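PDB 5DS0: peptidase M42, which probably acts as a metal-dependent aminopeptidase of the M42 (TET) family, trimming residues from the N-termini of peptides within a twelve-subunit assembly that carries paired cobalt ions. Local coordinates for residues E23-A28 / V102-K107; K31-P36 / A191-K196; V42-G47 / A221-H226; R267-N272 / R304-R309. All blocks are in the same frame, centred on the assembly; numbering follows the deposited sequence.

Interaction 1 of 4, residues E23-A28 / V102-K107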
loop_
_atom_site.group_PDB
_atom_site.type_symbol
_atom_site.label_atom_id
_atom_site.label_comp_id
_atom_site.label_asym_id
_atom_site.label_seq_id
_atom_site.Cartn_x
_atom_site.Cartn_y
_atom_site.Cartn_z
ATOM N N GLU C 23 43.766 15.514 8.534
ATOM C CA GLU C 23 44.508 15.554 7.275
ATOM C C GLU C 23 46.001 15.796 7.444
ATOM O O GLU C 23 46.677 16.088 6.472
ATOM C CB GLU C 23 43.914 16.652 6.368
ATOM C CG GLU C 23 42.403 16.529 6.175
ATOM C CD GLU C 23 41.534 17.414 7.073
ATOM O OE1 GLU C 23 40.273 17.549 6.926
ATOM O OE2 GLU C 23 42.121 17.942 8.011
ATOM N N ARG C 24 46.524 15.703 8.662
ATOM C CA ARG C 24 47.890 16.162 8.916
ATOM C C ARG C 24 48.961 15.340 8.203
ATOM O O ARG C 24 49.900 15.906 7.651
ATOM C CB ARG C 24 48.156 16.240 10.413
ATOM C CG ARG C 24 47.327 17.325 11.094
ATOM C CD ARG C 24 47.766 17.573 12.530
ATOM N NE ARG C 24 47.255 18.838 13.055
ATOM C CZ ARG C 24 47.545 19.328 14.264
ATOM N NH1 ARG C 24 48.342 18.656 15.090
ATOM N NH2 ARG C 24 47.039 20.499 14.648
ATOM N N GLU C 25 48.801 14.017 8.180
ATOM C CA GLU C 25 49.730 13.139 7.461
ATOM C C GLU C 25 49.830 13.492 5.970
ATOM O O GLU C 25 50.922 13.508 5.410
ATOM C CB GLU C 25 49.322 11.677 7.621
ATOM C CG GLU C 25 49.882 10.982 8.854
ATOM C CD GLU C 25 49.670 9.459 8.854
ATOM O OE1 GLU C 25 48.915 9.095 9.748
ATOM O OE2 GLU C 25 50.201 8.626 8.034
ATOM N N VAL C 26 48.690 13.795 5.347
ATOM C CA VAL C 26 48.621 14.079 3.896
ATOM C C VAL C 26 49.194 15.479 3.599
ATOM O O VAL C 26 49.903 15.679 2.621
ATOM C CB VAL C 26 47.194 13.824 3.286
ATOM C CG1 VAL C 26 46.204 14.812 3.841
ATOM C CG2 VAL C 26 47.195 13.973 1.768
ATOM N N ASN C 27 48.946 16.441 4.471
ATOM C CA ASN C 27 49.481 17.773 4.272
ATOM C C ASN C 27 50.977 17.841 4.564
ATOM O O ASN C 27 51.675 18.695 4.041
ATOM C CB ASN C 27 48.649 18.785 5.066
ATOM C CG ASN C 27 47.389 19.190 4.312
ATOM O OD1 ASN C 27 47.037 18.584 3.302
ATOM N ND2 ASN C 27 46.707 20.213 4.793
ATOM N N ALA C 28 51.469 16.937 5.411
ATOM C CA ALA C 28 52.912 16.786 5.639
ATOM C C ALA C 28 53.598 16.328 4.357
ATOM O O ALA C 28 54.672 16.804 4.014
ATOM C CB ALA C 28 53.168 15.797 6.762
ATOM N N VAL C 102 40.625 0.976 7.698
ATOM C CA VAL C 102 41.687 1.012 8.682
ATOM C C VAL C 102 41.471 2.194 9.632
ATOM O O VAL C 102 41.191 3.314 9.211
ATOM C CB VAL C 102 43.092 1.010 8.018
ATOM C CG1 VAL C 102 43.185 2.010 6.888
ATOM C CG2 VAL C 102 44.169 1.301 9.038
ATOM N N VAL C 103 41.627 1.903 10.917
ATOM C CA VAL C 103 41.389 2.837 11.988
ATOM C C VAL C 103 42.726 3.266 12.530
ATOM O O VAL C 103 43.586 2.420 12.763
ATOM C CB VAL C 103 40.655 2.142 13.141
ATOM C CG1 VAL C 103 40.289 3.138 14.221
ATOM C CG2 VAL C 103 39.408 1.437 12.644
ATOM N N ARG C 104 42.910 4.557 12.757
ATOM C CA ARG C 104 44.153 5.024 13.362
ATOM C C ARG C 104 43.984 5.236 14.856
ATOM O O ARG C 104 43.287 6.153 15.283
ATOM C CB ARG C 104 44.661 6.306 12.711
ATOM C CG ARG C 104 46.073 6.647 13.149
ATOM C CD ARG C 104 46.600 7.892 12.465
ATOM N NE ARG C 104 45.825 9.072 12.850
ATOM C CZ ARG C 104 45.849 10.237 12.209
ATOM N NH1 ARG C 104 46.622 10.406 11.142
ATOM N NH2 ARG C 104 45.095 11.241 12.639
ATOM N N THR C 105 44.608 4.364 15.641
ATOM C CA THR C 105 44.578 4.453 17.095
ATOM C C THR C 105 45.884 5.040 17.598
ATOM O O THR C 105 46.804 5.281 16.816
ATOM C CB THR C 105 44.387 3.062 17.739
ATOM O OG1 THR C 105 45.509 2.227 17.445
ATOM C CG2 THR C 105 43.128 2.407 17.217
ATOM N N CYS C 106 45.952 5.279 18.905
ATOM C CA CYS C 106 47.208 5.666 19.550
ATOM C C CYS C 106 48.293 4.567 19.404
ATOM O O CYS C 106 49.480 4.869 19.409
ATOM C CB CYS C 106 46.961 6.005 21.030
ATOM S SG CYS C 106 46.100 4.708 21.956
ATOM N N LYS C 107 47.885 3.307 19.258
ATOM C CA LYS C 107 48.826 2.197 19.057
ATOM C C LYS C 107 49.166 1.912 17.596
ATOM O O LYS C 107 49.944 1.003 17.326
ATOM C CB LYS C 107 48.273 0.924 19.687
ATOM C CG LYS C 107 48.085 1.046 21.189
ATOM C CD LYS C 107 47.880 -0.311 21.837
ATOM C CE LYS C 107 47.728 -0.157 23.341
ATOM N NZ LYS C 107 47.269 -1.411 24.006
#

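Interaction 2 of 4, residues K31-P36 / A191-K196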
loop_
_atom_site.group_PDB
_atom_site.type_symbol
_atom_site.label_atom_id
_atom_site.label_comp_id
_atom_site.label_asym_id
_atom_site.label_seq_id
_atom_site.Cartn_x
_atom_site.Cartn_y
_atom_site.Cartn_z
ATOM N N LYS C 31 53.847 19.318 2.085
ATOM C CA LYS C 31 54.911 20.244 2.485
ATOM C C LYS C 31 56.269 19.745 2.069
ATOM O O LYS C 31 57.095 20.521 1.603
ATOM C CB LYS C 31 54.925 20.471 3.994
ATOM C CG LYS C 31 53.814 21.380 4.465
ATOM C CD LYS C 31 53.962 21.721 5.945
ATOM C CE LYS C 31 53.065 20.833 6.783
ATOM N NZ LYS C 31 53.305 20.981 8.241
ATOM N N GLU C 32 56.500 18.450 2.250
ATOM C CA GLU C 32 57.795 17.867 1.939
ATOM C C GLU C 32 58.098 17.932 0.437
ATOM O O GLU C 32 59.190 18.337 0.038
ATOM C CB GLU C 32 57.876 16.430 2.427
ATOM C CG GLU C 32 59.297 15.895 2.407
ATOM C CD GLU C 32 59.412 14.488 2.963
ATOM O OE1 GLU C 32 58.358 13.842 3.196
ATOM O OE2 GLU C 32 60.556 14.029 3.183
ATOM N N TYR C 33 57.132 17.553 -0.389
ATOM C CA TYR C 33 57.310 17.604 -1.823
ATOM C C TYR C 33 57.577 19.019 -2.313
ATOM O O TYR C 33 58.332 19.211 -3.272
ATOM C CB TYR C 33 56.064 17.087 -2.507
ATOM C CG TYR C 33 56.180 16.942 -4.000
ATOM C CD1 TYR C 33 56.708 15.798 -4.554
ATOM C CD2 TYR C 33 55.720 17.935 -4.852
ATOM C CE1 TYR C 33 56.796 15.648 -5.912
ATOM C CE2 TYR C 33 55.795 17.795 -6.226
ATOM C CZ TYR C 33 56.337 16.649 -6.749
ATOM O OH TYR C 33 56.411 16.481 -8.111
HETATM N N MSE C 34 56.973 20.004 -1.645
HETATM C CA MSE C 34 57.056 21.394 -2.083
HETATM C C MSE C 34 58.158 22.219 -1.463
HETATM O O MSE C 34 58.327 23.368 -1.862
HETATM C CB MSE C 34 55.730 22.088 -1.798
HETATM C CG MSE C 34 54.613 21.500 -2.647
HETATM SE SE MSE C 34 54.704 22.141 -4.517
HETATM C CE MSE C 34 54.079 23.966 -4.156
ATOM N N GLU C 35 58.916 21.674 -0.508
ATOM C CA GLU C 35 60.008 22.439 0.121
ATOM C C GLU C 35 60.903 23.136 -0.893
ATOM O O GLU C 35 61.157 24.326 -0.765
ATOM C CB GLU C 35 60.861 21.570 1.060
ATOM C CG GLU C 35 60.479 21.704 2.539
ATOM C CD GLU C 35 60.851 20.480 3.377
ATOM O OE1 GLU C 35 61.973 19.944 3.201
ATOM O OE2 GLU C 35 60.007 20.043 4.209
ATOM N N PRO C 36 61.361 22.412 -1.921
ATOM C CA PRO C 36 62.247 23.064 -2.887
ATOM C C PRO C 36 61.584 23.959 -3.926
ATOM O O PRO C 36 62.293 24.570 -4.711
ATOM C CB PRO C 36 62.938 21.882 -3.575
ATOM C CG PRO C 36 61.985 20.756 -3.455
ATOM C CD PRO C 36 61.259 20.959 -2.157
ATOM N N ALA C 191 51.744 22.142 -10.989
ATOM C CA ALA C 191 51.758 23.387 -11.732
ATOM C C ALA C 191 52.826 24.309 -11.163
ATOM O O ALA C 191 53.654 24.828 -11.895
ATOM C CB ALA C 191 50.399 24.057 -11.676
ATOM N N ILE C 192 52.806 24.508 -9.856
ATOM C CA ILE C 192 53.782 25.365 -9.210
ATOM C C ILE C 192 55.190 24.825 -9.414
ATOM O O ILE C 192 56.113 25.592 -9.691
ATOM C CB ILE C 192 53.466 25.536 -7.712
ATOM C CG1 ILE C 192 52.246 26.444 -7.552
ATOM C CG2 ILE C 192 54.637 26.148 -6.968
ATOM C CD1 ILE C 192 51.576 26.342 -6.202
ATOM N N ARG C 193 55.362 23.515 -9.291
ATOM C CA ARG C 193 56.683 22.922 -9.469
ATOM C C ARG C 193 57.214 23.215 -10.844
ATOM O O ARG C 193 58.340 23.678 -10.988
ATOM C CB ARG C 193 56.651 21.413 -9.265
ATOM C CG ARG C 193 58.013 20.761 -9.466
ATOM C CD ARG C 193 57.982 19.259 -9.264
ATOM N NE ARG C 193 57.257 18.546 -10.313
ATOM C CZ ARG C 193 57.705 18.283 -11.540
ATOM N NH1 ARG C 193 58.905 18.677 -11.934
ATOM N NH2 ARG C 193 56.903 17.633 -12.385
ATOM N N ARG C 194 56.399 22.953 -11.851
ATOM C CA ARG C 194 56.814 23.134 -13.233
ATOM C C ARG C 194 57.127 24.567 -13.602
ATOM O O ARG C 194 58.017 24.828 -14.405
ATOM C CB ARG C 194 55.768 22.576 -14.193
ATOM C CG ARG C 194 56.117 21.106 -14.489
ATOM C CD ARG C 194 54.938 20.074 -14.652
ATOM N NE ARG C 194 54.278 20.261 -15.936
ATOM C CZ ARG C 194 53.484 19.395 -16.574
ATOM N NH1 ARG C 194 52.999 19.810 -17.715
ATOM N NH2 ARG C 194 53.151 18.158 -16.139
HETATM N N MSE C 195 56.395 25.497 -13.010
HETATM C CA MSE C 195 56.622 26.913 -13.269
HETATM C C MSE C 195 57.972 27.338 -12.764
HETATM O O MSE C 195 58.663 28.118 -13.424
HETATM C CB MSE C 195 55.490 27.723 -12.649
HETATM C CG MSE C 195 54.265 27.510 -13.521
HETATM SE SE MSE C 195 52.824 28.771 -13.094
HETATM C CE MSE C 195 52.970 29.907 -14.708
ATOM N N LYS C 196 58.363 26.841 -11.595
ATOM C CA LYS C 196 59.686 27.118 -11.084
ATOM C C LYS C 196 60.752 26.400 -11.908
ATOM O O LYS C 196 61.684 27.042 -12.378
ATOM C CB LYS C 196 59.804 26.756 -9.614
ATOM C CG LYS C 196 61.176 27.098 -9.062
ATOM C CD LYS C 196 61.123 27.584 -7.627
ATOM C CE LYS C 196 62.461 28.173 -7.198
ATOM N NZ LYS C 196 62.409 28.581 -5.770
#

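Interaction 3 of 4, residues V42-G47 / A221-H226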
loop_
_atom_site.group_PDB
_atom_site.type_symbol
_atom_site.label_atom_id
_atom_site.label_comp_id
_atom_site.label_asym_id
_atom_site.label_seq_id
_atom_site.Cartn_x
_atom_site.Cartn_y
_atom_site.Cartn_z
ATOM N N VAL C 42 52.124 29.327 4.003
ATOM C CA VAL C 42 51.225 29.839 5.036
ATOM C C VAL C 42 50.173 28.784 5.339
ATOM O O VAL C 42 49.846 27.954 4.488
ATOM C CB VAL C 42 50.538 31.176 4.643
ATOM C CG1 VAL C 42 51.578 32.246 4.353
ATOM C CG2 VAL C 42 49.608 31.015 3.449
ATOM N N VAL C 43 49.620 28.839 6.545
ATOM C CA VAL C 43 48.630 27.865 6.971
ATOM C C VAL C 43 47.390 28.550 7.551
ATOM O O VAL C 43 47.436 29.713 7.941
ATOM C CB VAL C 43 49.242 26.869 7.997
ATOM C CG1 VAL C 43 50.550 26.287 7.464
ATOM C CG2 VAL C 43 49.456 27.528 9.350
ATOM N N ASP C 44 46.270 27.834 7.590
ATOM C CA ASP C 44 45.159 28.255 8.432
ATOM C C ASP C 44 45.167 27.382 9.687
ATOM O O ASP C 44 45.904 26.381 9.764
ATOM C CB ASP C 44 43.811 28.299 7.657
ATOM C CG ASP C 44 43.241 26.920 7.312
ATOM O OD1 ASP C 44 43.679 25.901 7.889
ATOM O OD2 ASP C 44 42.325 26.864 6.459
ATOM N N LYS C 45 44.357 27.750 10.668
ATOM C CA LYS C 45 44.365 27.048 11.939
ATOM C C LYS C 45 43.543 25.757 11.917
ATOM O O LYS C 45 43.574 24.988 12.869
ATOM C CB LYS C 45 43.900 27.982 13.054
ATOM C CG LYS C 45 44.783 29.216 13.163
ATOM C CD LYS C 45 44.640 29.890 14.506
ATOM C CE LYS C 45 45.479 31.145 14.583
ATOM N NZ LYS C 45 45.174 31.867 15.842
ATOM N N LEU C 46 42.817 25.517 10.839
ATOM C CA LEU C 46 42.134 24.250 10.662
ATOM C C LEU C 46 43.060 23.154 10.135
ATOM O O LEU C 46 42.745 21.973 10.268
ATOM C CB LEU C 46 40.935 24.418 9.729
ATOM C CG LEU C 46 39.596 24.737 10.403
ATOM C CD1 LEU C 46 39.713 25.817 11.465
ATOM C CD2 LEU C 46 38.552 25.139 9.370
ATOM N N GLY C 47 44.187 23.534 9.547
ATOM C CA GLY C 47 45.127 22.561 9.008
ATOM C C GLY C 47 45.408 22.673 7.516
ATOM O O GLY C 47 46.162 21.868 6.985
ATOM N N ALA C 221 38.227 25.917 3.139
ATOM C CA ALA C 221 38.143 26.942 2.102
ATOM C C ALA C 221 37.799 28.331 2.658
ATOM O O ALA C 221 38.363 29.329 2.229
ATOM C CB ALA C 221 37.100 26.540 1.085
ATOM N N GLN C 222 36.841 28.395 3.582
ATOM C CA GLN C 222 36.405 29.668 4.164
ATOM C C GLN C 222 37.545 30.366 4.885
ATOM O O GLN C 222 37.792 31.548 4.671
ATOM C CB GLN C 222 35.257 29.438 5.135
ATOM C CG GLN C 222 34.575 30.713 5.589
ATOM C CD GLN C 222 33.403 30.438 6.518
ATOM O OE1 GLN C 222 32.616 29.517 6.277
ATOM N NE2 GLN C 222 33.287 31.220 7.591
ATOM N N THR C 223 38.250 29.604 5.713
ATOM C CA THR C 223 39.343 30.113 6.517
ATOM C C THR C 223 40.616 30.378 5.715
ATOM O O THR C 223 41.347 31.331 6.009
ATOM C CB THR C 223 39.661 29.155 7.672
ATOM O OG1 THR C 223 39.919 27.850 7.153
ATOM C CG2 THR C 223 38.483 29.091 8.676
ATOM N N THR C 224 40.882 29.573 4.692
ATOM C CA THR C 224 42.009 29.829 3.783
ATOM C C THR C 224 41.766 31.062 2.902
ATOM O O THR C 224 42.678 31.853 2.670
ATOM C CB THR C 224 42.309 28.606 2.891
ATOM O OG1 THR C 224 42.987 27.617 3.670
ATOM C CG2 THR C 224 43.193 28.988 1.711
ATOM N N ALA C 225 40.538 31.233 2.431
ATOM C CA ALA C 225 40.167 32.429 1.703
ATOM C C ALA C 225 40.389 33.697 2.545
ATOM O O ALA C 225 40.845 34.727 2.023
ATOM C CB ALA C 225 38.713 32.350 1.272
ATOM N N HIS C 226 40.047 33.624 3.834
ATOM C CA HIS C 226 40.287 34.734 4.748
ATOM C C HIS C 226 41.777 35.082 4.811
ATOM O O HIS C 226 42.149 36.258 4.745
ATOM C CB HIS C 226 39.754 34.430 6.155
ATOM C CG HIS C 226 40.090 35.488 7.162
ATOM N ND1 HIS C 226 39.326 36.626 7.335
ATOM C CD2 HIS C 226 41.126 35.595 8.030
ATOM C CE1 HIS C 226 39.880 37.387 8.263
ATOM N NE2 HIS C 226 40.971 36.785 8.702
#

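Interaction 4 of 4, residues R267-N272 / R304-R309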
loop_
_atom_site.group_PDB
_atom_site.type_symbol
_atom_site.label_atom_id
_atom_site.label_comp_id
_atom_site.label_asym_id
_atom_site.label_seq_id
_atom_site.Cartn_x
_atom_site.Cartn_y
_atom_site.Cartn_z
ATOM N N ARG C 267 25.510 23.851 -7.362
ATOM C CA ARG C 267 24.631 24.258 -6.270
ATOM C C ARG C 267 25.279 25.325 -5.373
ATOM O O ARG C 267 24.583 26.145 -4.799
ATOM C CB ARG C 267 24.230 23.015 -5.454
ATOM C CG ARG C 267 23.159 23.223 -4.370
ATOM C CD ARG C 267 22.898 21.961 -3.509
ATOM N NE ARG C 267 24.156 21.525 -2.883
ATOM C CZ ARG C 267 24.331 20.405 -2.175
ATOM N NH1 ARG C 267 23.331 19.553 -1.985
ATOM N NH2 ARG C 267 25.529 20.132 -1.658
ATOM N N SER C 268 26.607 25.312 -5.259
ATOM C CA SER C 268 27.338 26.249 -4.397
ATOM C C SER C 268 27.786 27.556 -5.069
ATOM O O SER C 268 28.116 28.520 -4.372
ATOM C CB SER C 268 28.565 25.548 -3.761
ATOM O OG SER C 268 29.633 25.378 -4.681
HETATM N N MSE C 269 27.793 27.595 -6.398
HETATM C CA MSE C 269 28.228 28.787 -7.122
HETATM C C MSE C 269 27.862 28.804 -8.594
HETATM O O MSE C 269 27.954 27.789 -9.285
HETATM C CB MSE C 269 29.748 28.866 -7.034
HETATM C CG MSE C 269 30.279 30.064 -7.826
HETATM SE SE MSE C 269 32.238 30.158 -7.802
HETATM C CE MSE C 269 32.643 28.770 -9.152
ATOM N N ILE C 270 27.458 29.985 -9.071
ATOM C CA ILE C 270 27.402 30.284 -10.499
ATOM C C ILE C 270 28.656 31.068 -10.871
ATOM O O ILE C 270 28.880 32.169 -10.362
ATOM C CB ILE C 270 26.182 31.147 -10.850
ATOM C CG1 ILE C 270 24.897 30.439 -10.427
ATOM C CG2 ILE C 270 26.151 31.443 -12.354
ATOM C CD1 ILE C 270 23.848 31.367 -9.881
ATOM N N PRO C 271 29.498 30.509 -11.743
ATOM C CA PRO C 271 30.803 31.150 -11.920
ATOM C C PRO C 271 30.701 32.562 -12.498
ATOM O O PRO C 271 29.718 32.876 -13.162
ATOM C CB PRO C 271 31.520 30.207 -12.900
ATOM C CG PRO C 271 30.425 29.478 -13.598
ATOM C CD PRO C 271 29.329 29.331 -12.604
ATOM N N ASN C 272 31.717 33.382 -12.245
ATOM C CA ASN C 272 31.895 34.649 -12.934
ATOM C C ASN C 272 31.965 34.390 -14.433
ATOM O O ASN C 272 32.738 33.551 -14.886
ATOM C CB ASN C 272 33.174 35.334 -12.456
ATOM C CG ASN C 272 33.520 36.578 -13.274
ATOM O OD1 ASN C 272 34.185 36.497 -14.317
ATOM N ND2 ASN C 272 33.139 37.732 -12.771
ATOM N N ARG C 304 32.610 28.803 -0.961
ATOM C CA ARG C 304 33.036 29.722 0.107
ATOM C C ARG C 304 34.020 30.787 -0.354
ATOM O O ARG C 304 33.939 31.937 0.062
ATOM C CB ARG C 304 33.669 28.948 1.264
ATOM C CG ARG C 304 32.693 28.170 2.115
ATOM C CD ARG C 304 31.597 29.012 2.731
ATOM N NE ARG C 304 31.064 28.285 3.878
ATOM C CZ ARG C 304 30.157 27.306 3.820
ATOM N NH1 ARG C 304 29.617 26.945 2.654
ATOM N NH2 ARG C 304 29.769 26.692 4.949
ATOM N N ILE C 305 34.965 30.388 -1.194
ATOM C CA ILE C 305 35.998 31.287 -1.684
ATOM C C ILE C 305 35.422 32.501 -2.405
ATOM O O ILE C 305 35.867 33.628 -2.157
ATOM C CB ILE C 305 36.970 30.544 -2.619
ATOM C CG1 ILE C 305 37.864 29.615 -1.790
ATOM C CG2 ILE C 305 37.833 31.521 -3.395
ATOM C CD1 ILE C 305 38.549 28.537 -2.597
ATOM N N HIS C 306 34.435 32.277 -3.282
ATOM C CA HIS C 306 33.903 33.363 -4.118
ATOM C C HIS C 306 33.081 34.358 -3.320
ATOM O O HIS C 306 32.731 35.409 -3.829
ATOM C CB HIS C 306 33.150 32.827 -5.341
ATOM C CG HIS C 306 31.681 32.568 -5.130
ATOM N ND1 HIS C 306 31.200 31.477 -4.436
ATOM C CD2 HIS C 306 30.587 33.221 -5.598
ATOM C CE1 HIS C 306 29.877 31.487 -4.457
ATOM N NE2 HIS C 306 29.479 32.533 -5.159
HETATM N N MSE C 307 32.802 34.020 -2.066
HETATM C CA MSE C 307 32.017 34.842 -1.167
HETATM C C MSE C 307 32.871 35.550 -0.150
HETATM O O MSE C 307 32.356 36.226 0.748
HETATM C CB MSE C 307 31.096 33.900 -0.374
HETATM C CG MSE C 307 29.732 34.531 -0.195
HETATM SE SE MSE C 307 28.554 33.476 -1.333
HETATM C CE MSE C 307 28.056 32.149 0.056
ATOM N N ASN C 308 34.183 35.415 -0.280
ATOM C CA ASN C 308 35.116 36.049 0.639
ATOM C C ASN C 308 35.113 37.571 0.504
ATOM O O ASN C 308 35.224 38.102 -0.602
ATOM C CB ASN C 308 36.526 35.520 0.392
ATOM C CG ASN C 308 37.538 36.108 1.341
ATOM O OD1 ASN C 308 38.361 36.923 0.946
ATOM N ND2 ASN C 308 37.466 35.718 2.602
ATOM N N ARG C 309 34.981 38.256 1.638
ATOM C CA ARG C 309 34.968 39.714 1.692
ATOM C C ARG C 309 33.915 40.301 0.728
ATOM O O ARG C 309 32.718 40.116 0.953
ATOM C CB ARG C 309 36.391 40.281 1.481
ATOM C CG ARG C 309 37.271 40.209 2.724
ATOM C CD ARG C 309 38.703 40.686 2.502
ATOM N NE ARG C 309 39.629 40.123 3.501
ATOM C CZ ARG C 309 40.159 38.896 3.472
ATOM N NH1 ARG C 309 39.889 38.050 2.484
ATOM N NH2 ARG C 309 40.979 38.512 4.437
#

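Interaction 1 of 4, residues E23-A28 / V102-K107
Glu25 and Arg104 form a salt bridge, and one hydrogen bond carries it: Arg104 NH1 donates to Glu25 OE1 at 3.0 Å, with an N-H...O angle of 146°. The carboxylate comes to the edge of the guanidinium almost in its plane, and the two flat groups are turned only 24° against each other. OE1 is approached on its anti side, somewhat out of the carboxylate plane. A single N-H to O bond joins the pair. The two side chains run antiparallel past one another. Glu25 reaches out extended beyond CG, while Arg104 leaves its strand with CG trans to the backbone N (chi1 -169°) and then bends at chi3, which brings NH1 round to the acid. Arg104 CD also lies 3.8 Å from Glu25 OE1, beside the bond. Met109 on strand 108-115 touches both side chains, and Phe17 also packs on Arg104. The contact spans from the first turn of helix 24-34 to strand 100-105 of the six-stranded barrel; the CA atoms of Glu25 and Arg104 stay 11.5 Å apart, so the two long side chains do the bridging. With both residues partly exposed, the chemistry implies a surface tether between barrel and helix, probably weakened somewhat by solvent.

Interaction 2 of 4, residues K31-P36 / A191-K196
A helix-to-helix contact, partly buried, joins the end of helix 24-34 to the C-terminal part of helix 179-197 through Met34, Ile192, Tyr33 and Arg193. The apolar half is made by the methyl of Met34 (a selenomethionine), whose CE rests 3.6 Å from Ile192 CG2 and 3.9 Å from Ile192 CB. The two side chains cross at about a right angle. Met34 has its chain folded at both chi2 and chi3, which curls CE in against CG2 and CB of Ile192. Beside it, Tyr33 reaches toward Arg193 with CG opposite the backbone N (chi1 -173°). Its OH lies 3.1 Å from Arg193 NE and 3.4 Å from Arg193 CD, and the ring and guanidinium planes stand nearly perpendicular, 89° apart. Both polar ends share a further partner: Glu190 OE2 is hydrogen-bonded to Tyr33 OH, and its OE1 forms a salt bridge with Arg193 NH2, while Asp197 pairs with Arg193 NH1. The arginine is thus bracketed by two acids of its own helix, which probably steadies it against the tyrosine. Helix 2-15 lies against Tyr33 and Arg193, Phe51 of strand 49-53 backs Met34, and helix 333-349 packs on other residues of 191-196, so the contact sits between the N-terminal helices, the sheet and helix 333-349.

Interaction 3 of 4, residues V42-G47 / A221-H226
Asp44 places CG between its backbone N and carbonyl carbon (chi1 72°), and Thr223 does the same with OG1 (chi1 55°); these torsions bring the carboxylate and the hydroxyl together. Asp44 OD2 comes 2.7 Å from Thr223 OG1, although the one hydroxyl proton could instead serve Gly220 O. Thr224 OG1 donates to the same OD2 at 3.0 Å, approaching from above the carboxylate, 53° out of its plane. Both threonines meet the aspartate at about a right angle. OD2 lies next to the hydroxyls of both Thr223 and Thr224, successive residues of helix 219-228. Ser48 OG is a further hydrogen-bond partner of OD2. The other oxygen, OD1, turns back on its own loop and takes weak bonds from Leu46 N (3.1 Å) and Gly47 N (2.9 Å), an Asx turn superposed on the type I beta turn 44-47. Gly47 ends that turn with a positive phi. Leu46 adds an apolar touch, its CD2 4.0 Å from Thr223 CG2. Ala310 of a second subunit packs on Asp44 and Thr223, so the site lies at an interface. With three hydroxyls near OD2 and two weak N-H bonds to OD1, the negative charge of this buried carboxylate is probably stabilised, and the chemistry implies a polar clasp fastening the loop after strand 40-43 to the helix.

Interaction 4 of 4, residues R267-N272 / R304-R309
The His306 imidazole carries the side chain of Met269 (a selenomethionine) over one face. Met269 CG sits above the middle of the ring, 3.6 Å from the centroid and 7° off the normal, a CH-pi contact. SE follows as a Met-aromatic contact, 3.9 Å from the centroid and displaced toward CG of the histidine, from which it is 3.6 Å away. Met269 gets there by an extended start, with CG opposite its backbone N (chi1 178°), before it bends at chi3; the two side chains then run past each other in opposite directions. Ser268 O comes to His306 CE1 at 3.5 Å, obliquely to the ring. A hydrogen bond between His306 ND1 and Ala302 O probably helps set the ring's rotation. Ser268 OG is hydrogen-bonded to Asp266 OD1. This is plain packing of the loop 267-272, which leads into helix 273-285, against the turn that follows helix 302-305. Ser314 and Val316 of strand 314-322 lie against Met269, and Ser314 also against His306, whose backbone bonds to Cys312. The contact lies between strand 314-322 of the large mixed sheet and a third subunit, whose Arg219 packs on His306.

Interactions 1 and 2 use successive parts of helix 24-34, their centres 23 Å apart: one ties it to the barrel, the other to helix 179-197, whose Asp180 lies in both cobalt sites. Interaction 3 takes up the chain just beyond, and it meets interaction 1 where Asn27 ND2 lies 2.8 Å from Gly47 O. Interactions 3 and 4 are also linked directly, through probable hydrogen bonds from Arg309 NH2 to His226 O (2.6 Å) and from Arg304 NE to Gln222 OE1 (3.1 Å). Interactions 1 and 4 stand on opposite sides of the chain's centre, their centres 31 Å apart. In interaction 4 the Ser268 side chain is about 10 Å from a cobalt ion.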